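PDB 4PDY: aminoglycoside phosphotransferase from Alicyclobacillus acidocaldarius subsp. acidocaldarius, which probably transfers a phosphoryl group to a small-molecule substrate, as kinase-like aminoglycoside phosphotransferases do. Local coordinates for residues T83-R87 against Q238-I242; Q114-F118 against V226-N230; C222-V226 against P251-D255. All blocks are in the same frame, centred on the assembly; numbering follows the deposited sequence.

Interaction 1. Residues T83-R87 against Q238-I242; sequences TKFAR and QVVLI
A single parallel beta bridge, formed by a loop rather than by a regular strand, couples 83-87 to strand 239-241. F85 lies opposite L241, their CA atoms 4.8 Å apart, with K84 across from V240 (CA-CA 4.4 Å); the touching parts run 43° apart, so the chains diverge toward A86 and I242 (CA-CA 6.0 Å). L241 N donates to K84 O at 2.9 Å, and a weak return bond links A86 N to L241 O at 3.4 Å. F85 CA also approaches L241 O at 3.4 Å in a CA-H...O contact. The loop is shaped by an inverse gamma turn centred on K84 (phi/psi -93/54), with a weak F85 N to T83 O bond at 3.0 Å, beyond which F85 is extended (-151/152). R87 folds back to brace it, NE donating to F85 O at 2.9 Å and NH1 to T83 O at 2.8 Å. K84 (chi1 and chi2 m) passes beside the strand, its CB 3.4 Å from V239 O. Its NZ hydrogen-bonds Q133 of helix 121-137 and two waters, one shared with V239 N and the other with Q238 NE2. V240 CG1 packs 3.6 Å from F85 C, and A86 CB meets I242 CG2 at 3.8 Å. The CA-to-CB bond of F85 points away from strand 239-241 (chi1 p), and the ring packs on L74 and F244, while I242 lines the pocket holding histidine. Joining the turn after helix 64-79 to the strand that leads to F244, this arrangement resembles the alphaC-beta4 loop of protein kinases, docked between the lobes of the kinase fold.

Interaction 2. Residues Q114-F118 against V226-N230; sequences QPANF and VIPSN
V226, entering the turn with phi/psi -88/82, places CG1 4.1 Å from F118 CZ, while its carbonyl oxygen lies at the edge of the same ring, 3.8 Å from F118 CE2. I227 is extended (-126/157) and its CA-to-CB bond points away, so it meets F118 mainly through its backbone, I227 C being 4.1 Å from F118 CZ. P228 is the centre of the contact. Its CG sits over the face of the F118 ring, 4.3 Å from the centroid and 23° off the normal, a CH-pi contact set up by F118 chi1 of -71° and chi2 of -16°; P228 CD is 3.8 Å from F118 CE2. The run from H223 to N230 is consistent with the catalytic loop of kinase-like phosphotransferases, and here its second half is packed against the chain leaving strand 114-115. P228 and P115 stand nearest in register (CA-CA 4.7 Å, CB-CB 4.0 Å), the touching parts running 135° apart. P228 CB also lies 3.3 Å from A116 O, and P228 O accepts a weak bond from A116 N at 3.4 Å. S229 N approaches P115 CB at 4.1 Å. N230 N closes the 3-10 turn (228-230) on I227 O at 2.9 Å, and its ND2 turns to D225 O.

Interaction 3. Residues C222-V226 against P251-D255; sequences CHLDV and PRALD
Segment 222-226 leaves its short strand at C222 (phi/psi -101/154) and bends sharply: H223 is at -76/-44, L224 takes the left-handed conformation (66/18), and D225 is at -145/60. Facing it, P251 leads into the first turn of helix 252-266, where L254 N bonds to P251 O at 3.0 Å. The closest CA pair is C222 with D255, 6.0 Å apart. D255 (chi1 -90°) reaches into the bend, and its carboxylate accepts two backbone amides, OD2 from H223 N at 2.8 Å and OD1 from L224 N at 3.0 Å. Around it, C222 SG lies 3.2 Å from P251 O and 4.3 Å from L254 CB, L224 CD2 packs 4.1 Å from L254 CB, and V226 CG2 is 3.7 Å from D255 OD1. Within the bend, D225 N donates to H223 ND1 at 3.1 Å; H223 NE2 turns instead to I242 O. H223-L224-D225 fits the HxD motif of kinase-like enzymes, and D255 probably corresponds to the alphaF aspartate, which in protein kinases holds this motif's backbone. Two amides held by one carboxylate fix the motif, while the CA-to-CB bond of D225 points away and its carboxylate lies close to that of D243, consistent with a shared active site.

In the fold
From the N terminus, the chain passes through 83-87 and 114-118, reaches the loop 222-230, and then traverses 238-242 and 251-255. Interaction 1 closes the widest loop, from the turn after helix 64-79 to strand 239-241, and so connects the N-terminal lobe to the C-terminal one. Interaction 2 lies wholly within that span and closes a largely helical loop of 107 residues. Interaction 3 crosses interaction 1 and closes a short loop of 24 residues containing strands 231-233, 239-241 and 248-249; it meets interaction 2 at the shared V226, joining the loop to helix 252-266. A probable hydrogen bond from I242 N to N230 O ties interactions 1 and 2 beside the three-stranded sheet that both reach.

Interaction 1. Residues T83-R87 against Q238-I242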
loop_
_atom_site.group_PDB
_atom_site.type_symbol
_atom_site.label_atom_id
_atom_site.label_comp_id
_atom_site.label_asym_id
_atom_site.label_seq_id
_atom_site.Cartn_x
_atom_site.Cartn_y
_atom_site.Cartn_z
ATOM N N THR A 83 9.349 6.182 -15.447
ATOM C CA THR A 83 10.622 5.470 -15.299
ATOM C C THR A 83 10.708 4.672 -14.006
ATOM O O THR A 83 11.642 3.891 -13.844
ATOM C CB THR A 83 11.826 6.458 -15.249
ATOM O OG1 THR A 83 11.771 7.217 -14.014
ATOM C CG2 THR A 83 11.799 7.381 -16.424
ATOM N N LYS A 84 9.744 4.817 -13.106
ATOM C CA LYS A 84 9.936 4.427 -11.710
ATOM C C LYS A 84 9.472 3.015 -11.415
ATOM O O LYS A 84 8.687 2.781 -10.488
ATOM C CB LYS A 84 9.242 5.416 -10.758
ATOM C CG LYS A 84 9.591 6.881 -11.008
ATOM C CD LYS A 84 11.036 7.194 -10.616
ATOM C CE LYS A 84 11.398 8.633 -10.901
ATOM N NZ LYS A 84 10.583 9.659 -10.185
ATOM N N PHE A 85 9.995 2.069 -12.193
ATOM C CA PHE A 85 9.628 0.673 -12.030
ATOM C C PHE A 85 10.776 -0.231 -12.467
ATOM O O PHE A 85 11.552 0.118 -13.356
ATOM C CB PHE A 85 8.345 0.309 -12.787
ATOM C CG PHE A 85 8.472 0.366 -14.275
ATOM C CD1 PHE A 85 8.507 1.583 -14.956
ATOM C CD2 PHE A 85 8.499 -0.798 -15.016
ATOM C CE1 PHE A 85 8.644 1.621 -16.322
ATOM C CE2 PHE A 85 8.596 -0.760 -16.397
ATOM C CZ PHE A 85 8.666 0.443 -17.051
ATOM N N ALA A 86 10.817 -1.399 -11.857
ATOM C CA ALA A 86 11.784 -2.422 -12.238
ATOM C C ALA A 86 11.371 -3.029 -13.570
ATOM O O ALA A 86 10.230 -3.388 -13.799
ATOM C CB ALA A 86 11.874 -3.503 -11.185
ATOM N N ARG A 87 12.322 -3.148 -14.471
ATOM C CA ARG A 87 12.069 -3.567 -15.823
ATOM C C ARG A 87 12.005 -5.073 -15.985
ATOM O O ARG A 87 12.927 -5.799 -15.567
ATOM C CB ARG A 87 13.115 -2.989 -16.763
ATOM C CG ARG A 87 13.301 -1.495 -16.646
ATOM C CD ARG A 87 11.985 -0.722 -16.774
ATOM N NE ARG A 87 12.127 0.631 -16.186
ATOM C CZ ARG A 87 12.583 1.697 -16.825
ATOM N NH1 ARG A 87 12.751 2.822 -16.159
ATOM N NH2 ARG A 87 12.928 1.644 -18.110
ATOM N N GLN A 238 15.609 8.677 -5.886
ATOM C CA GLN A 238 14.258 8.491 -6.390
ATOM C C GLN A 238 13.694 7.239 -5.776
ATOM O O GLN A 238 14.402 6.449 -5.158
ATOM C CB GLN A 238 14.285 8.339 -7.903
ATOM C CG GLN A 238 14.874 9.527 -8.628
ATOM C CD GLN A 238 15.166 9.216 -10.080
ATOM O OE1 GLN A 238 15.814 8.212 -10.404
ATOM N NE2 GLN A 238 14.691 10.079 -10.968
ATOM N N VAL A 239 12.387 7.064 -5.915
ATOM C CA VAL A 239 11.772 5.817 -5.518
ATOM C C VAL A 239 11.307 5.034 -6.734
ATOM O O VAL A 239 10.574 5.551 -7.589
ATOM C CB VAL A 239 10.612 6.051 -4.524
ATOM C CG1 VAL A 239 9.752 4.807 -4.374
ATOM C CG2 VAL A 239 11.153 6.480 -3.181
ATOM N N VAL A 240 11.708 3.770 -6.779
ATOM C CA VAL A 240 11.331 2.856 -7.825
ATOM C C VAL A 240 10.393 1.830 -7.223
ATOM O O VAL A 240 10.691 1.217 -6.203
ATOM C CB VAL A 240 12.588 2.187 -8.448
ATOM C CG1 VAL A 240 12.183 1.117 -9.435
ATOM C CG2 VAL A 240 13.463 3.232 -9.121
ATOM N N LEU A 241 9.233 1.685 -7.854
ATOM C CA LEU A 241 8.264 0.722 -7.390
ATOM C C LEU A 241 8.537 -0.666 -7.931
ATOM O O LEU A 241 8.929 -0.838 -9.077
ATOM C CB LEU A 241 6.851 1.126 -7.805
ATOM C CG LEU A 241 6.322 2.401 -7.169
ATOM C CD1 LEU A 241 5.058 2.839 -7.895
ATOM C CD2 LEU A 241 6.032 2.231 -5.689
ATOM N N ILE A 242 8.277 -1.649 -7.089
ATOM C CA ILE A 242 8.217 -3.037 -7.514
ATOM C C ILE A 242 6.884 -3.654 -7.037
ATOM O O ILE A 242 6.178 -3.064 -6.207
ATOM C CB ILE A 242 9.422 -3.852 -7.043
ATOM C CG1 ILE A 242 9.404 -3.926 -5.534
ATOM C CG2 ILE A 242 10.724 -3.206 -7.547
ATOM C CD1 ILE A 242 10.439 -4.871 -4.974
HETATM O O HOH W 1 14.165 7.157 -12.915
HETATM O O HOH W 2 10.848 9.374 -7.198
HETATM O O HOH W 3 12.548 11.742 -10.171
#

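Interaction 2. Residues Q114-F118 against V226-N230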
loop_
_atom_site.group_PDB
_atom_site.type_symbol
_atom_site.label_atom_id
_atom_site.label_comp_id
_atom_site.label_asym_id
_atom_site.label_seq_id
_atom_site.Cartn_x
_atom_site.Cartn_y
_atom_site.Cartn_z
ATOM N N GLN A 114 17.249 0.959 -1.067
ATOM C CA GLN A 114 16.841 0.507 0.237
ATOM C C GLN A 114 15.345 0.697 0.350
ATOM O O GLN A 114 14.790 1.589 -0.279
ATOM C CB GLN A 114 17.521 1.338 1.311
ATOM C CG GLN A 114 17.036 2.772 1.309
ATOM C CD GLN A 114 17.926 3.673 2.121
ATOM O OE1 GLN A 114 18.785 4.363 1.577
ATOM N NE2 GLN A 114 17.747 3.651 3.428
ATOM N N PRO A 115 14.692 -0.134 1.164
ATOM C CA PRO A 115 13.260 0.030 1.376
ATOM C C PRO A 115 13.047 1.441 1.933
ATOM O O PRO A 115 13.795 1.881 2.803
ATOM C CB PRO A 115 12.936 -1.059 2.407
ATOM C CG PRO A 115 14.232 -1.339 3.099
ATOM C CD PRO A 115 15.266 -1.179 2.036
ATOM N N ALA A 116 12.063 2.163 1.409
ATOM C CA ALA A 116 11.851 3.547 1.816
ATOM C C ALA A 116 11.599 3.631 3.318
ATOM O O ALA A 116 10.898 2.803 3.896
ATOM C CB ALA A 116 10.668 4.157 1.074
ATOM N N ASN A 117 12.173 4.653 3.924
ATOM C CA ASN A 117 11.979 4.957 5.301
ATOM C C ASN A 117 10.855 5.981 5.371
ATOM O O ASN A 117 11.058 7.152 5.127
ATOM C CB ASN A 117 13.265 5.530 5.882
ATOM C CG ASN A 117 13.155 5.830 7.349
ATOM O OD1 ASN A 117 12.046 5.917 7.909
ATOM N ND2 ASN A 117 14.306 5.993 7.999
ATOM N N PHE A 118 9.666 5.502 5.691
ATOM C CA PHE A 118 8.490 6.353 5.699
ATOM C C PHE A 118 8.468 7.318 6.886
ATOM O O PHE A 118 7.544 8.126 7.014
ATOM C CB PHE A 118 7.205 5.508 5.650
ATOM C CG PHE A 118 6.919 4.818 4.321
ATOM C CD1 PHE A 118 7.537 5.175 3.137
ATOM C CD2 PHE A 118 5.912 3.857 4.258
ATOM C CE1 PHE A 118 7.204 4.555 1.938
ATOM C CE2 PHE A 118 5.569 3.247 3.068
ATOM C CZ PHE A 118 6.227 3.578 1.909
ATOM N N VAL A 226 1.624 -0.220 -1.087
ATOM C CA VAL A 226 2.576 0.819 -0.753
ATOM C C VAL A 226 3.164 0.558 0.614
ATOM O O VAL A 226 2.745 1.117 1.630
ATOM C CB VAL A 226 1.916 2.208 -0.831
ATOM C CG1 VAL A 226 2.924 3.298 -0.546
ATOM C CG2 VAL A 226 1.272 2.389 -2.207
ATOM N N ILE A 227 4.158 -0.330 0.606
ATOM C CA ILE A 227 4.889 -0.733 1.796
ATOM C C ILE A 227 6.367 -0.508 1.489
ATOM O O ILE A 227 6.747 -0.506 0.333
ATOM C CB ILE A 227 4.590 -2.196 2.173
ATOM C CG1 ILE A 227 4.966 -3.177 1.048
ATOM C CG2 ILE A 227 3.106 -2.312 2.537
ATOM C CD1 ILE A 227 4.804 -4.634 1.422
ATOM N N PRO A 228 7.199 -0.341 2.524
ATOM C CA PRO A 228 8.608 0.008 2.260
ATOM C C PRO A 228 9.334 -0.951 1.338
ATOM O O PRO A 228 10.100 -0.508 0.493
ATOM C CB PRO A 228 9.228 -0.011 3.646
ATOM C CG PRO A 228 8.100 0.473 4.503
ATOM C CD PRO A 228 6.880 -0.225 3.951
ATOM N N SER A 229 9.085 -2.243 1.488
ATOM C CA SER A 229 9.786 -3.203 0.654
ATOM C C SER A 229 9.434 -3.137 -0.829
ATOM O O SER A 229 10.164 -3.714 -1.630
ATOM C CB SER A 229 9.603 -4.628 1.174
ATOM O OG SER A 229 8.249 -4.990 1.263
ATOM N N ASN A 230 8.329 -2.459 -1.205
ATOM C CA ASN A 230 7.996 -2.258 -2.608
ATOM C C ASN A 230 8.353 -0.871 -3.145
ATOM O O ASN A 230 8.132 -0.601 -4.323
ATOM C CB ASN A 230 6.497 -2.487 -2.825
ATOM C CG ASN A 230 6.096 -3.925 -2.665
ATOM O OD1 ASN A 230 6.922 -4.848 -2.788
ATOM N ND2 ASN A 230 4.801 -4.150 -2.409
#

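Interaction 3. Residues C222-V226 against P251-D255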
loop_
_atom_site.group_PDB
_atom_site.type_symbol
_atom_site.label_atom_id
_atom_site.label_comp_id
_atom_site.label_asym_id
_atom_site.label_seq_id
_atom_site.Cartn_x
_atom_site.Cartn_y
_atom_site.Cartn_z
ATOM N N CYS A 222 -3.702 2.908 -9.424
ATOM C CA CYS A 222 -2.952 2.938 -8.174
ATOM C C CYS A 222 -2.121 1.674 -8.057
ATOM O O CYS A 222 -2.445 0.650 -8.633
ATOM C CB CYS A 222 -3.872 3.055 -6.947
ATOM S SG CYS A 222 -4.505 4.705 -6.625
ATOM N N HIS A 223 -1.029 1.787 -7.296
ATOM C CA HIS A 223 -0.163 0.653 -7.022
ATOM C C HIS A 223 -0.783 -0.300 -5.992
ATOM O O HIS A 223 -0.756 -1.513 -6.153
ATOM C CB HIS A 223 1.182 1.184 -6.530
ATOM C CG HIS A 223 2.177 0.118 -6.196
ATOM N ND1 HIS A 223 2.250 -0.451 -4.948
ATOM C CD2 HIS A 223 3.155 -0.456 -6.935
ATOM C CE1 HIS A 223 3.250 -1.325 -4.925
ATOM N NE2 HIS A 223 3.787 -1.358 -6.122
ATOM N N LEU A 224 -1.341 0.268 -4.920
ATOM C CA LEU A 224 -2.130 -0.477 -3.920
ATOM C C LEU A 224 -1.355 -1.512 -3.107
ATOM O O LEU A 224 -1.945 -2.355 -2.451
ATOM C CB LEU A 224 -3.378 -1.100 -4.537
ATOM C CG LEU A 224 -4.318 -0.090 -5.216
ATOM C CD1 LEU A 224 -5.524 -0.759 -5.859
ATOM C CD2 LEU A 224 -4.767 0.986 -4.234
ATOM N N ASP A 225 -0.023 -1.404 -3.082
ATOM C CA ASP A 225 0.758 -2.186 -2.124
ATOM C C ASP A 225 1.947 -1.354 -1.672
ATOM O O ASP A 225 3.127 -1.736 -1.812
ATOM C CB ASP A 225 1.178 -3.509 -2.742
ATOM C CG ASP A 225 1.580 -4.540 -1.709
ATOM O OD1 ASP A 225 1.358 -4.328 -0.491
ATOM O OD2 ASP A 225 2.122 -5.576 -2.131
ATOM N N VAL A 226 1.624 -0.220 -1.087
ATOM C CA VAL A 226 2.576 0.819 -0.753
ATOM C C VAL A 226 3.164 0.558 0.614
ATOM O O VAL A 226 2.745 1.117 1.630
ATOM C CB VAL A 226 1.916 2.208 -0.831
ATOM C CG1 VAL A 226 2.924 3.298 -0.546
ATOM C CG2 VAL A 226 1.272 2.389 -2.207
ATOM N N PRO A 251 -9.061 5.405 -7.568
ATOM C CA PRO A 251 -8.842 6.814 -7.308
ATOM C C PRO A 251 -7.492 7.054 -6.650
ATOM O O PRO A 251 -7.104 6.317 -5.753
ATOM C CB PRO A 251 -9.990 7.177 -6.368
ATOM C CG PRO A 251 -11.079 6.218 -6.720
ATOM C CD PRO A 251 -10.335 4.933 -6.998
ATOM N N ARG A 252 -6.837 8.126 -7.075
ATOM C CA ARG A 252 -5.531 8.499 -6.569
ATOM C C ARG A 252 -5.491 8.630 -5.051
ATOM O O ARG A 252 -4.474 8.325 -4.412
ATOM C CB ARG A 252 -5.059 9.775 -7.255
ATOM C CG ARG A 252 -3.607 10.095 -7.009
ATOM C CD ARG A 252 -3.084 11.201 -7.888
ATOM N NE ARG A 252 -3.568 12.515 -7.445
ATOM C CZ ARG A 252 -2.924 13.663 -7.632
ATOM N NH1 ARG A 252 -1.745 13.685 -8.263
ATOM N NH2 ARG A 252 -3.428 14.797 -7.160
ATOM N N ALA A 253 -6.583 9.068 -4.447
ATOM C CA ALA A 253 -6.674 9.200 -3.012
ATOM C C ALA A 253 -6.328 7.918 -2.249
ATOM O O ALA A 253 -5.904 7.981 -1.084
ATOM C CB ALA A 253 -8.086 9.668 -2.628
ATOM N N LEU A 254 -6.561 6.756 -2.858
ATOM C CA LEU A 254 -6.230 5.507 -2.166
ATOM C C LEU A 254 -4.727 5.364 -1.913
ATOM O O LEU A 254 -4.333 5.128 -0.784
ATOM C CB LEU A 254 -6.745 4.304 -2.919
ATOM C CG LEU A 254 -8.270 4.115 -2.944
ATOM C CD1 LEU A 254 -8.630 2.851 -3.699
ATOM C CD2 LEU A 254 -8.854 4.080 -1.541
ATOM N N ASP A 255 -3.912 5.559 -2.941
ATOM C CA ASP A 255 -2.472 5.492 -2.745
ATOM C C ASP A 255 -2.024 6.620 -1.815
ATOM O O ASP A 255 -1.168 6.416 -0.951
ATOM C CB ASP A 255 -1.735 5.583 -4.088
ATOM C CG ASP A 255 -1.487 4.212 -4.776
ATOM O OD1 ASP A 255 -1.733 3.119 -4.196
ATOM O OD2 ASP A 255 -1.062 4.268 -5.963
#